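Local coordinates for protein glycoside hydrolase family 31 (Trueperella pyogenes, PDB 5I0F) that breaks down the cyclic glucan cycloalternan, probably cleaving it through a covalent glycosyl-enzyme intermediate as a retaining family 31 glycoside hydrolase, at residues Q388-K393 / V494-A499. Sequence-based numbering, arbitrary orientation.
Sequences QIPLQK and VNYARA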
# COMPACT_ATOMS: atom_id res chain seq x y z
N GLN A 388 1.28 -12.80 -7.77
CA GLN A 388 2.65 -12.43 -8.14
C GLN A 388 3.27 -11.57 -7.06
O GLN A 388 2.55 -10.96 -6.25
CB GLN A 388 2.65 -11.66 -9.45
CG GLN A 388 2.26 -12.51 -10.66
CD GLN A 388 3.36 -13.45 -11.08
OE1 GLN A 388 4.21 -13.09 -11.88
NE2 GLN A 388 3.35 -14.66 -10.55
N ILE A 389 4.61 -11.50 -7.09
CA ILE A 389 5.41 -10.65 -6.22
C ILE A 389 6.58 -10.09 -7.10
O ILE A 389 7.11 -10.84 -7.94
CB ILE A 389 5.95 -11.47 -5.02
CG1 ILE A 389 6.72 -10.62 -4.01
CG2 ILE A 389 6.89 -12.58 -5.49
CD1 ILE A 389 5.83 -9.80 -3.14
N PRO A 390 6.96 -8.81 -6.93
CA PRO A 390 8.05 -8.26 -7.77
C PRO A 390 9.41 -8.47 -7.10
O PRO A 390 10.12 -7.51 -6.78
CB PRO A 390 7.69 -6.79 -7.87
CG PRO A 390 7.06 -6.47 -6.55
CD PRO A 390 6.46 -7.76 -6.01
N LEU A 391 9.71 -9.74 -6.85
CA LEU A 391 10.93 -10.20 -6.19
C LEU A 391 11.33 -11.56 -6.77
O LEU A 391 10.49 -12.33 -7.22
CB LEU A 391 10.77 -10.34 -4.68
CG LEU A 391 10.57 -9.03 -3.89
CD1 LEU A 391 10.18 -9.31 -2.45
CD2 LEU A 391 11.82 -8.17 -3.94
N GLN A 392 12.63 -11.84 -6.74
CA GLN A 392 13.15 -13.11 -7.24
C GLN A 392 13.96 -13.68 -6.10
O GLN A 392 15.04 -13.15 -5.77
CB GLN A 392 14.04 -12.88 -8.46
CG GLN A 392 14.61 -14.17 -9.05
CD GLN A 392 13.61 -14.95 -9.89
OE1 GLN A 392 12.99 -14.41 -10.80
NE2 GLN A 392 13.49 -16.24 -9.61
N LYS A 393 13.45 -14.74 -5.48
CA LYS A 393 14.14 -15.37 -4.35
C LYS A 393 15.55 -15.80 -4.75
O LYS A 393 15.80 -16.16 -5.90
CB LYS A 393 13.40 -16.59 -3.84
CG LYS A 393 12.07 -16.33 -3.14
CD LYS A 393 11.42 -17.67 -2.78
CE LYS A 393 10.30 -17.50 -1.76
NZ LYS A 393 9.73 -18.79 -1.30
N VAL A 494 3.85 1.69 -9.07
CA VAL A 494 3.18 2.18 -10.27
C VAL A 494 3.71 1.42 -11.50
O VAL A 494 2.94 0.91 -12.31
CB VAL A 494 3.36 3.69 -10.44
CG1 VAL A 494 2.56 4.20 -11.63
CG2 VAL A 494 2.91 4.42 -9.17
N ASN A 495 5.04 1.34 -11.61
CA ASN A 495 5.68 0.61 -12.71
C ASN A 495 5.36 -0.90 -12.70
O ASN A 495 5.18 -1.53 -13.75
CB ASN A 495 7.20 0.85 -12.63
CG ASN A 495 7.60 2.21 -13.18
OD1 ASN A 495 6.99 2.70 -14.11
ND2 ASN A 495 8.66 2.80 -12.64
N TYR A 496 5.25 -1.46 -11.50
CA TYR A 496 4.90 -2.88 -11.30
C TYR A 496 3.50 -3.21 -11.84
O TYR A 496 3.33 -4.14 -12.65
CB TYR A 496 5.03 -3.18 -9.82
CG TYR A 496 4.60 -4.53 -9.30
CD1 TYR A 496 4.80 -5.71 -10.01
CD2 TYR A 496 3.99 -4.62 -8.05
CE1 TYR A 496 4.41 -6.95 -9.47
CE2 TYR A 496 3.60 -5.83 -7.51
CZ TYR A 496 3.81 -7.00 -8.22
OH TYR A 496 3.42 -8.21 -7.66
N ALA A 497 2.51 -2.47 -11.38
CA ALA A 497 1.13 -2.65 -11.86
C ALA A 497 1.06 -2.41 -13.36
O ALA A 497 0.47 -3.21 -14.09
CB ALA A 497 0.16 -1.73 -11.11
N ARG A 498 1.69 -1.34 -13.83
CA ARG A 498 1.79 -1.07 -15.26
C ARG A 498 2.36 -2.24 -16.07
O ARG A 498 1.84 -2.58 -17.13
CB ARG A 498 2.64 0.17 -15.51
CG ARG A 498 2.83 0.51 -16.98
CD ARG A 498 3.66 1.75 -17.18
NE ARG A 498 3.75 2.06 -18.62
CZ ARG A 498 4.49 3.03 -19.14
NH1 ARG A 498 5.22 3.82 -18.38
NH2 ARG A 498 4.49 3.21 -20.46
N ALA A 499 3.45 -2.84 -15.58
CA ALA A 499 4.11 -3.95 -16.30
C ALA A 499 3.13 -5.08 -16.60
O ALA A 499 3.07 -5.57 -17.71
CB ALA A 499 5.27 -4.50 -15.48
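One face of the Tyr496 ring is covered by the pyrrolidine of Pro390, a CH-pi contact in which Pro390 CG stands 3.7 Å from the ring centroid and 13° off the normal. The pair joins the loop that follows strand 383-388 of the TIM barrel to helix 485-506, the two side chains crossing at about a right angle. The rest of the proline spreads over the same face: CB sits over the CD1-CE1 half, 3.7 Å from Tyr496 CE1, while CD reaches the phenol end, 3.5 Å from Tyr496 CZ. The backbone of Ile389 passes that end too, its CA 3.5 Å from Tyr496 OH. An inverse gamma turn centred on Pro390, with a weak bond from Leu391 N to Ile389 O, bends the chain here. On the helix, Tyr496 CG is anti to the backbone N (chi1 174°), which sends the ring out to the proline. The buried hydroxyl is hydrogen-bonded to Asp467 O, just after the neighbouring barrel strand 463-466. Bent at chi2 (-74°), Gln388 carries its amide away from the ring: OE1 is hydrogen-bonded to Arg452 NE and Tyr500 OH, and NE2 to Phe338 O. The side chain of Ile389, which points away from the helix, comes within about 6 Å of a bound beta-D-glucopyranose, placing the contact just behind the glycan site. Gln388 O approaches Tyr496 OH to 3.2 Å, but the angle is too poor for a hydrogen bond.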